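Local coordinates for cellulase (Soil metagenome, PDB 5I2U), which is a halotolerant family 5 glycoside hydrolase that probably cleaves the beta-1,4-glucosidic bonds of cellulose in a cleft at one end of its TIM barrel, at residues 106-109 and 110-113; 116-120 and 121-125; 129-132 and 133-137; 177-180 and 181-185. One frame throughout, in Å; residues are numbered along the deposited sequence.

Interaction 1 (106-109 and 110-113)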
loop_
_atom_site.group_PDB
_atom_site.type_symbol
_atom_site.label_atom_id
_atom_site.label_comp_id
_atom_site.label_asym_id
_atom_site.label_seq_id
_atom_site.Cartn_x
_atom_site.Cartn_y
_atom_site.Cartn_z
ATOM N N PHE A 106 -8.004 12.569 -14.985
ATOM C CA PHE A 106 -7.332 13.170 -13.846
ATOM C C PHE A 106 -6.657 12.127 -12.949
ATOM O O PHE A 106 -5.533 12.335 -12.493
ATOM C CB PHE A 106 -8.321 14.002 -13.017
ATOM C CG PHE A 106 -7.688 14.724 -11.859
ATOM C CD1 PHE A 106 -6.611 15.593 -12.069
ATOM C CD2 PHE A 106 -8.147 14.530 -10.559
ATOM C CE1 PHE A 106 -6.010 16.262 -11.004
ATOM C CE2 PHE A 106 -7.546 15.187 -9.487
ATOM C CZ PHE A 106 -6.477 16.055 -9.712
ATOM N N ALA A 107 -7.346 11.016 -12.702
ATOM C CA ALA A 107 -6.752 9.892 -11.998
ATOM C C ALA A 107 -5.458 9.446 -12.701
ATOM O O ALA A 107 -4.413 9.289 -12.044
ATOM C CB ALA A 107 -7.736 8.744 -11.896
ATOM N N LEU A 108 -5.511 9.282 -14.027
ATOM C CA LEU A 108 -4.324 8.882 -14.800
ATOM C C LEU A 108 -3.247 9.978 -14.854
ATOM O O LEU A 108 -2.046 9.657 -14.871
ATOM C CB LEU A 108 -4.701 8.423 -16.217
ATOM C CG LEU A 108 -5.555 7.149 -16.301
ATOM C CD1 LEU A 108 -6.020 6.916 -17.736
ATOM C CD2 LEU A 108 -4.830 5.913 -15.780
ATOM N N GLN A 109 -3.652 11.248 -14.855
ATOM C CA GLN A 109 -2.698 12.376 -14.703
ATOM C C GLN A 109 -1.926 12.358 -13.370
ATOM O O GLN A 109 -0.778 12.775 -13.319
ATOM C CB GLN A 109 -3.422 13.727 -14.870
ATOM C CG GLN A 109 -3.744 14.090 -16.323
ATOM C CD GLN A 109 -4.770 15.213 -16.478
ATOM O OE1 GLN A 109 -5.568 15.190 -17.405
ATOM N NE2 GLN A 109 -4.755 16.182 -15.574
ATOM N N CYS A 110 -2.551 11.860 -12.305
ATOM C CA CYS A 110 -1.904 11.808 -10.982
ATOM C C CYS A 110 -0.956 10.614 -10.798
ATOM O O CYS A 110 0.188 10.787 -10.409
ATOM C CB CYS A 110 -2.961 11.817 -9.874
ATOM S SG CYS A 110 -3.834 13.400 -9.709
ATOM N N ILE A 111 -1.438 9.413 -11.091
ATOM C CA ILE A 111 -0.665 8.182 -10.838
ATOM C C ILE A 111 0.555 7.983 -11.765
ATOM O O ILE A 111 1.538 7.366 -11.380
ATOM C CB ILE A 111 -1.557 6.920 -10.852
ATOM C CG1 ILE A 111 -2.111 6.601 -12.249
ATOM C CG2 ILE A 111 -2.691 7.075 -9.847
ATOM C CD1 ILE A 111 -2.634 5.182 -12.389
ATOM N N THR A 112 0.475 8.506 -12.985
ATOM C CA THR A 112 1.495 8.296 -14.006
ATOM C C THR A 112 2.870 8.860 -13.611
ATOM O O THR A 112 3.853 8.129 -13.687
ATOM C CB THR A 112 0.994 8.827 -15.370
ATOM O OG1 THR A 112 -0.174 8.080 -15.729
ATOM C CG2 THR A 112 2.052 8.689 -16.484
ATOM N N PRO A 113 2.946 10.130 -13.166
ATOM C CA PRO A 113 4.251 10.620 -12.694
ATOM C C PRO A 113 4.780 9.897 -11.447
ATOM O O PRO A 113 5.982 9.747 -11.303
ATOM C CB PRO A 113 3.995 12.105 -12.395
ATOM C CG PRO A 113 2.512 12.267 -12.356
ATOM C CD PRO A 113 1.958 11.222 -13.261
#
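Cys110 lays its sulfur over one face of the Phe106 ring, a sulfur-aromatic contact made one helical turn apart. SG stands 4.0 Å from the centroid of the Phe106 ring and 20° off its normal, displaced toward the rim, so that CZ of Phe106 is the ring atom nearest to SG of Cys110, at 3.7 Å. The Phe106 side chain leaves the helix with CG anti to the backbone N (chi1 -177°), which swings the ring out to the flank where Cys110 SG leans back from the following turn. On another flank of the helix, Leu108 and Ile111 lie side by side and point the same way, touching through their methyl ends, CD2 of Leu108 to CD1 of Ile111, at 4.1 Å. Thr112 turns its hydroxyl back to the preceding turn: its OG1 donates to Leu108 O over 2.6 Å, while the backbone N of Thr112 makes a weak bond to the same oxygen. Pro113 has no N-H to offer, and its CD instead sits 3.1 Å from Gln109 O, where the helix kinks. Within helix 104-120, Ala107 and Ile111 face Met92 of strand 87-93, Leu108 and Ile111 pack on Met146 of helix 136-150, Thr112 touches Tyr150 of that same helix, and Phe106 reaches the loop residues Pro68 and Asp98.

Interaction 2 (116-120 and 121-125)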
loop_
_atom_site.group_PDB
_atom_site.type_symbol
_atom_site.label_atom_id
_atom_site.label_comp_id
_atom_site.label_asym_id
_atom_site.label_seq_id
_atom_site.Cartn_x
_atom_site.Cartn_y
_atom_site.Cartn_z
ATOM N N GLU A 116 6.104 6.475 -12.911
ATOM C CA GLU A 116 7.321 6.804 -13.651
ATOM C C GLU A 116 8.460 7.176 -12.709
ATOM O O GLU A 116 9.567 6.668 -12.854
ATOM C CB GLU A 116 7.073 7.929 -14.656
ATOM C CG GLU A 116 6.376 7.483 -15.939
ATOM C CD GLU A 116 6.005 8.654 -16.839
ATOM O OE1 GLU A 116 6.283 9.828 -16.470
ATOM O OE2 GLU A 116 5.431 8.401 -17.920
ATOM N N SER A 117 8.187 8.031 -11.735
ATOM C CA SER A 117 9.230 8.482 -10.809
ATOM C C SER A 117 9.797 7.332 -9.949
ATOM O O SER A 117 10.995 7.305 -9.652
ATOM C CB SER A 117 8.716 9.627 -9.929
ATOM O OG SER A 117 9.734 10.106 -9.058
ATOM N N ALA A 118 8.937 6.393 -9.556
ATOM C CA ALA A 118 9.389 5.192 -8.849
ATOM C C ALA A 118 10.317 4.323 -9.726
ATOM O O ALA A 118 11.284 3.739 -9.232
ATOM C CB ALA A 118 8.187 4.381 -8.385
ATOM N N ILE A 119 10.012 4.237 -11.022
ATOM C CA ILE A 119 10.919 3.595 -11.981
ATOM C C ILE A 119 12.235 4.381 -12.024
ATOM O O ILE A 119 13.311 3.813 -11.824
ATOM C CB ILE A 119 10.278 3.434 -13.397
ATOM C CG1 ILE A 119 9.193 2.354 -13.361
ATOM C CG2 ILE A 119 11.332 3.075 -14.447
ATOM C CD1 ILE A 119 8.218 2.404 -14.516
ATOM N N GLU A 120 12.127 5.684 -12.258
ATOM C CA GLU A 120 13.297 6.560 -12.379
ATOM C C GLU A 120 14.231 6.516 -11.175
ATOM O O GLU A 120 15.450 6.497 -11.336
ATOM C CB GLU A 120 12.852 8.004 -12.625
ATOM C CG GLU A 120 12.282 8.232 -14.016
ATOM C CD GLU A 120 11.565 9.564 -14.142
ATOM O OE1 GLU A 120 11.909 10.523 -13.400
ATOM O OE2 GLU A 120 10.659 9.643 -14.999
ATOM N N ASN A 121 13.653 6.496 -9.974
ATOM C CA ASN A 121 14.439 6.526 -8.729
ATOM C C ASN A 121 14.716 5.161 -8.105
ATOM O O ASN A 121 15.200 5.095 -6.991
ATOM C CB ASN A 121 13.776 7.470 -7.727
ATOM C CG ASN A 121 13.795 8.915 -8.200
ATOM O OD1 ASN A 121 14.845 9.561 -8.191
ATOM N ND2 ASN A 121 12.637 9.432 -8.622
ATOM N N GLY A 122 14.392 4.081 -8.810
ATOM C CA GLY A 122 14.763 2.737 -8.381
ATOM C C GLY A 122 14.022 2.189 -7.166
ATOM O O GLY A 122 14.602 1.435 -6.373
ATOM N N ILE A 123 12.742 2.538 -7.011
ATOM C CA ILE A 123 11.935 2.011 -5.902
ATOM C C ILE A 123 10.650 1.339 -6.393
ATOM O O ILE A 123 10.228 1.530 -7.539
ATOM C CB ILE A 123 11.615 3.087 -4.836
ATOM C CG1 ILE A 123 10.809 4.247 -5.431
ATOM C CG2 ILE A 123 12.904 3.618 -4.203
ATOM C CD1 ILE A 123 9.995 5.003 -4.398
ATOM N N TYR A 124 10.055 0.536 -5.505
ATOM C CA TYR A 124 8.833 -0.190 -5.807
ATOM C C TYR A 124 7.650 0.749 -5.643
ATOM O O TYR A 124 7.704 1.729 -4.871
ATOM C CB TYR A 124 8.690 -1.453 -4.919
ATOM C CG TYR A 124 9.763 -2.486 -5.212
ATOM C CD1 TYR A 124 9.586 -3.443 -6.218
ATOM C CD2 TYR A 124 10.971 -2.482 -4.517
ATOM C CE1 TYR A 124 10.578 -4.365 -6.515
ATOM C CE2 TYR A 124 11.960 -3.409 -4.797
ATOM C CZ TYR A 124 11.763 -4.340 -5.808
ATOM O OH TYR A 124 12.743 -5.250 -6.095
ATOM N N VAL A 125 6.578 0.445 -6.373
ATOM C CA VAL A 125 5.406 1.284 -6.369
ATOM C C VAL A 125 4.148 0.431 -6.378
ATOM O O VAL A 125 4.026 -0.516 -7.177
ATOM C CB VAL A 125 5.430 2.295 -7.541
ATOM C CG1 VAL A 125 5.534 1.597 -8.897
ATOM C CG2 VAL A 125 4.211 3.202 -7.481
#
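Asn121 grips the carbonyl of Ser117 twice, once through its backbone and once through its side chain. Its N donates to Ser117 O over 2.8 Å, and its ND2 donates to the same Ser117 O over 2.9 Å, the two nitrogens arriving from opposite faces of the carbonyl plane. The ND2 bond is the more bent, with an N-H...O angle of 139° and a donor standing above that plane. With CG anti to the carbonyl carbon (chi1 -65°), the amide folds back over the last turn of the helix. Without the amide, as with an alanine here, Ser117 O would probably keep the backbone donor but lose its second one, leaving the last turn less firmly closed. Beside this grip, Ala118 CB fills the angle between helix and strand, 3.6 Å from Val125 CB and 4.0 Å from Ile123 CG1. The backbone reverses through Gly122, whose positive phi (71°) favours glycine; Gly122 N bonds to Ile119 O at 3.2 Å and Ile123 N to Ala118 O at 2.9 Å. A second shell fixes these pieces: Ser117 OG bonds to Lys73 O, while Lys73 NZ forms salt bridges with both Glu116 and Glu120, and Val88 of strand 87-93 packs against Ala118, Ile123 and Val125. The paired backbone bonds are those of a Schellman motif with Gly122 as C-prime residue, which ends helix 104-120 and turns the chain into strand 124-130, making the helix-to-strand step of a beta-alpha-beta unit of the TIM barrel.

Interaction 3 (129-132 and 133-137)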
loop_
_atom_site.group_PDB
_atom_site.type_symbol
_atom_site.label_atom_id
_atom_site.label_comp_id
_atom_site.label_asym_id
_atom_site.label_seq_id
_atom_site.Cartn_x
_atom_site.Cartn_y
_atom_site.Cartn_z
ATOM N N PHE A 129 -6.040 0.615 -6.235
ATOM C CA PHE A 129 -7.400 0.845 -6.657
ATOM C C PHE A 129 -8.132 1.111 -5.375
ATOM O O PHE A 129 -8.600 0.190 -4.704
ATOM C CB PHE A 129 -7.891 -0.424 -7.358
ATOM C CG PHE A 129 -9.159 -0.262 -8.114
ATOM C CD1 PHE A 129 -9.152 0.288 -9.391
ATOM C CD2 PHE A 129 -10.363 -0.698 -7.562
ATOM C CE1 PHE A 129 -10.328 0.418 -10.106
ATOM C CE2 PHE A 129 -11.545 -0.574 -8.263
ATOM C CZ PHE A 129 -11.530 -0.011 -9.541
ATOM N N HIS A 130 -8.196 2.391 -5.023
ATOM C CA HIS A 130 -8.527 2.824 -3.680
ATOM C C HIS A 130 -10.049 2.922 -3.490
ATOM O O HIS A 130 -10.637 4.014 -3.452
ATOM C CB HIS A 130 -7.799 4.130 -3.362
ATOM C CG HIS A 130 -7.640 4.396 -1.897
ATOM N ND1 HIS A 130 -6.576 3.918 -1.161
ATOM C CD2 HIS A 130 -8.392 5.117 -1.041
ATOM C CE1 HIS A 130 -6.687 4.324 0.087
ATOM N NE2 HIS A 130 -7.786 5.052 0.188
ATOM N N ALA A 131 -10.658 1.747 -3.369
ATOM C CA ALA A 131 -12.091 1.565 -3.297
ATOM C C ALA A 131 -12.480 0.978 -1.953
ATOM O O ALA A 131 -11.707 0.216 -1.349
ATOM C CB ALA A 131 -12.532 0.605 -4.394
ATOM N N HIS A 132 -13.678 1.339 -1.501
ATOM C CA HIS A 132 -14.401 0.609 -0.452
ATOM C C HIS A 132 -15.473 -0.297 -1.056
ATOM O O HIS A 132 -15.598 -1.460 -0.662
ATOM C CB HIS A 132 -15.078 1.563 0.532
ATOM C CG HIS A 132 -14.125 2.342 1.383
ATOM N ND1 HIS A 132 -13.212 1.740 2.224
ATOM C CD2 HIS A 132 -13.975 3.677 1.556
ATOM C CE1 HIS A 132 -12.526 2.674 2.861
ATOM N NE2 HIS A 132 -12.969 3.856 2.476
ATOM N N ASN A 133 -16.253 0.246 -1.990
ATOM C CA ASN A 133 -17.281 -0.531 -2.683
ATOM C C ASN A 133 -16.654 -1.437 -3.745
ATOM O O ASN A 133 -15.466 -1.311 -4.057
ATOM C CB ASN A 133 -18.340 0.388 -3.294
ATOM C CG ASN A 133 -19.106 1.162 -2.242
ATOM O OD1 ASN A 133 -19.918 0.590 -1.515
ATOM N ND2 ASN A 133 -18.833 2.465 -2.127
ATOM N N LYS A 134 -17.469 -2.344 -4.279
ATOM C CA LYS A 134 -17.037 -3.313 -5.286
ATOM C C LYS A 134 -17.263 -2.782 -6.705
ATOM O O LYS A 134 -18.404 -2.521 -7.092
ATOM C CB LYS A 134 -17.799 -4.628 -5.092
ATOM C CG LYS A 134 -17.165 -5.796 -5.828
ATOM C CD LYS A 134 -17.941 -7.080 -5.627
ATOM C CE LYS A 134 -19.098 -7.165 -6.602
ATOM N NZ LYS A 134 -20.083 -8.133 -6.087
ATOM N N TYR A 135 -16.180 -2.638 -7.470
ATOM C CA TYR A 135 -16.208 -2.067 -8.832
ATOM C C TYR A 135 -15.473 -2.996 -9.800
ATOM O O TYR A 135 -14.416 -2.653 -10.365
ATOM C CB TYR A 135 -15.559 -0.690 -8.829
ATOM C CG TYR A 135 -16.238 0.309 -7.936
ATOM C CD1 TYR A 135 -17.523 0.795 -8.243
ATOM C CD2 TYR A 135 -15.609 0.795 -6.788
ATOM C CE1 TYR A 135 -18.159 1.726 -7.423
ATOM C CE2 TYR A 135 -16.232 1.741 -5.976
ATOM C CZ TYR A 135 -17.505 2.200 -6.292
ATOM O OH TYR A 135 -18.121 3.133 -5.477
ATOM N N THR A 136 -16.060 -4.181 -9.990
ATOM C CA THR A 136 -15.405 -5.308 -10.672
ATOM C C THR A 136 -14.961 -4.997 -12.102
ATOM O O THR A 136 -13.825 -5.264 -12.470
ATOM C CB THR A 136 -16.316 -6.557 -10.682
ATOM O OG1 THR A 136 -16.904 -6.745 -9.388
ATOM C CG2 THR A 136 -15.528 -7.807 -11.037
ATOM N N GLU A 137 -15.842 -4.420 -12.902
ATOM C CA GLU A 137 -15.548 -4.175 -14.319
ATOM C C GLU A 137 -14.554 -3.031 -14.506
ATOM O O GLU A 137 -13.715 -3.071 -15.413
ATOM C CB GLU A 137 -16.870 -3.933 -15.097
ATOM C CG GLU A 137 -16.866 -4.051 -16.625
ATOM C CD GLU A 137 -16.067 -5.251 -17.117
ATOM O OE1 GLU A 137 -16.654 -6.342 -17.087
ATOM O OE2 GLU A 137 -14.868 -5.119 -17.496
#
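Phe129 reaches out from the end of its strand to meet Tyr135, its side chain crossing that of the tyrosine at about a right angle. From CB, CG departs anti to the backbone N (chi1 -167°), carrying the ring toward the loop that follows. At its far end, CE2 of Phe129 lies 4.1 Å from CB of Tyr135, and the tip atom CZ of Phe129 comes 4.0 Å from the backbone O of Tyr135, approached obliquely. The contact is therefore with the root of the tyrosine and its carbonyl, while the tyrosine ring meets a different neighbour, Ala131. CB of Ala131 lies at the edge of the Tyr135 ring, near its plane, 3.9 Å from CD2 of Tyr135; that CB also lies 3.5 Å from Asn133 O. A serine in place of Phe129 would probably open a gap beneath Tyr135 CB and leave the loop less firmly seated on the strand end. The polar tip of Tyr135 is held by Glu95, whose carboxylate also accepts from the backbone N of His132 and of Asn133. Because Tyr135 is the N-cap of helix 136-150, this packing joins strand end to helix start in a beta-alpha loop at the C-terminal end of the barrel strands, where family 5 enzymes have their active site. Phe129 also touches Met92 of strand 87-93, Ala139 of helix 136-150 and Tyr175 of helix 169-186.

Interaction 4 (177-180 and 181-185); sequences EEVI and AVIRA
Two successive turns of helix 169-186, one of the outer helices of the TIM barrel, make this contact, and Val179, Ile180, Ile183 and Arg184 carry its side-chain part. Val179 and Ile183 meet on the buried flank, CG1 of Val179 lying 3.9 Å from CD1 of Ile183 as the two chains cross obliquely. Val179 presents that methyl by setting CG1 anti to the backbone N (chi1 173°). Ile183 also passes over the preceding turn, its CG1 3.4 Å from the carbonyl O of Val179. Ile180 and Arg184 instead run side by side and point the same way, with CG2 of Ile180 4.0 Å from CG of Arg184. The arginine uses its aliphatic root for this packing and bends by rotation about CB-CG (chi2 -77°), leading its guanidinium away to the carbonyls of Asp187, Asn190 and Ser215; Asp187 and Asn190 also belong to the magnesium site. Regular i to i+4 backbone bonds join the two turns, among them Arg184 N to Ile180 O, 2.8 Å long and nearly straight at 173°. Toward helix 136-150, Glu178 forms a salt bridge with Lys140. Around the helix, Val179, Val182 and Ile183 face Ala139, Ala144 and Phe143 of helix 136-150, whereas Ile180, Ile183 and Arg184 rest on Ile192 of strand 192-194.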
loop_
_atom_site.group_PDB
_atom_site.type_symbol
_atom_site.label_atom_id
_atom_site.label_comp_id
_atom_site.label_asym_id
_atom_site.label_seq_id
_atom_site.Cartn_x
_atom_site.Cartn_y
_atom_site.Cartn_z
ATOM N N GLU A 177 -10.269 -13.249 -7.701
ATOM C CA GLU A 177 -10.011 -14.292 -8.729
ATOM C C GLU A 177 -10.165 -13.712 -10.139
ATOM O O GLU A 177 -9.287 -13.877 -10.984
ATOM C CB GLU A 177 -10.952 -15.500 -8.557
ATOM C CG GLU A 177 -10.598 -16.411 -7.381
ATOM C CD GLU A 177 -11.728 -17.341 -6.929
ATOM O OE1 GLU A 177 -12.917 -17.125 -7.281
ATOM O OE2 GLU A 177 -11.421 -18.305 -6.194
ATOM N N GLU A 178 -11.260 -12.990 -10.362
ATOM C CA GLU A 178 -11.551 -12.424 -11.677
ATOM C C GLU A 178 -10.586 -11.322 -12.129
ATOM O O GLU A 178 -10.181 -11.303 -13.285
ATOM C CB GLU A 178 -12.996 -11.935 -11.734
ATOM C CG GLU A 178 -13.998 -13.079 -11.796
ATOM C CD GLU A 178 -15.444 -12.617 -11.861
ATOM O OE1 GLU A 178 -15.699 -11.450 -12.209
ATOM O OE2 GLU A 178 -16.332 -13.445 -11.562
ATOM N N VAL A 179 -10.197 -10.437 -11.212
ATOM C CA VAL A 179 -9.224 -9.376 -11.514
ATOM C C VAL A 179 -7.821 -9.949 -11.663
ATOM O O VAL A 179 -7.080 -9.557 -12.575
ATOM C CB VAL A 179 -9.253 -8.258 -10.439
ATOM C CG1 VAL A 179 -8.136 -7.248 -10.659
ATOM C CG2 VAL A 179 -10.605 -7.549 -10.452
ATOM N N ILE A 180 -7.451 -10.858 -10.758
ATOM C CA ILE A 180 -6.161 -11.570 -10.860
ATOM C C ILE A 180 -6.046 -12.277 -12.211
ATOM O O ILE A 180 -4.993 -12.216 -12.862
ATOM C CB ILE A 180 -5.961 -12.596 -9.707
ATOM C CG1 ILE A 180 -5.679 -11.866 -8.383
ATOM C CG2 ILE A 180 -4.812 -13.574 -9.995
ATOM C CD1 ILE A 180 -5.940 -12.718 -7.154
ATOM N N ALA A 181 -7.122 -12.953 -12.618
ATOM C CA ALA A 181 -7.166 -13.648 -13.921
ATOM C C ALA A 181 -6.829 -12.712 -15.065
ATOM O O ALA A 181 -6.009 -13.051 -15.906
ATOM C CB ALA A 181 -8.528 -14.293 -14.155
ATOM N N VAL A 182 -7.409 -11.513 -15.055
ATOM C CA VAL A 182 -7.107 -10.518 -16.084
ATOM C C VAL A 182 -5.658 -10.048 -16.020
ATOM O O VAL A 182 -5.023 -9.901 -17.060
ATOM C CB VAL A 182 -8.035 -9.287 -16.000
ATOM C CG1 VAL A 182 -7.596 -8.206 -16.979
ATOM C CG2 VAL A 182 -9.480 -9.684 -16.289
ATOM N N ILE A 183 -5.154 -9.773 -14.813
ATOM C CA ILE A 183 -3.790 -9.250 -14.643
ATOM C C ILE A 183 -2.783 -10.288 -15.100
ATOM O O ILE A 183 -1.902 -9.974 -15.900
ATOM C CB ILE A 183 -3.465 -8.831 -13.177
ATOM C CG1 ILE A 183 -4.281 -7.595 -12.777
ATOM C CG2 ILE A 183 -1.981 -8.511 -13.021
ATOM C CD1 ILE A 183 -4.255 -7.271 -11.295
ATOM N N ARG A 184 -2.924 -11.506 -14.580
ATOM C CA ARG A 184 -1.980 -12.580 -14.881
ATOM C C ARG A 184 -1.849 -12.925 -16.362
ATOM O O ARG A 184 -0.787 -13.368 -16.786
ATOM C CB ARG A 184 -2.299 -13.858 -14.085
ATOM C CG ARG A 184 -1.817 -13.807 -12.640
ATOM C CD ARG A 184 -0.303 -14.035 -12.522
ATOM N NE ARG A 184 0.172 -13.802 -11.152
ATOM C CZ ARG A 184 0.760 -12.690 -10.680
ATOM N NH1 ARG A 184 1.012 -11.626 -11.450
ATOM N NH2 ARG A 184 1.099 -12.644 -9.396
ATOM N N ALA A 185 -2.912 -12.727 -17.138
ATOM C CA ALA A 185 -2.862 -13.011 -18.578
ATOM C C ALA A 185 -1.858 -12.101 -19.300
ATOM O O ALA A 185 -1.292 -12.501 -20.301
ATOM C CB ALA A 185 -4.254 -12.887 -19.198
#

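In the fold
The four contacts sample successive beta-alpha-beta units of one barrel; all are partly buried, interaction 2 the most so, with five of its nine touching residues buried. Interactions 1 and 4 lie within single helices of the outer layer, their centres about 23 Å apart, and bury one flank against the barrel. Interactions 2 and 3 sit at the two ends of strand 124-130, about 25 Å apart between centres. Interaction 2 shares helix 104-120 with interaction 1, yet relies on backbone and amide hydrogen bonds to end it, whereas interaction 3 joins its segments by van der Waals packing, without direct hydrogen bonds between them. Interactions 3 and 4 touch directly, CG2 of Thr136 lying 3.8 Å from OE1 of Glu178.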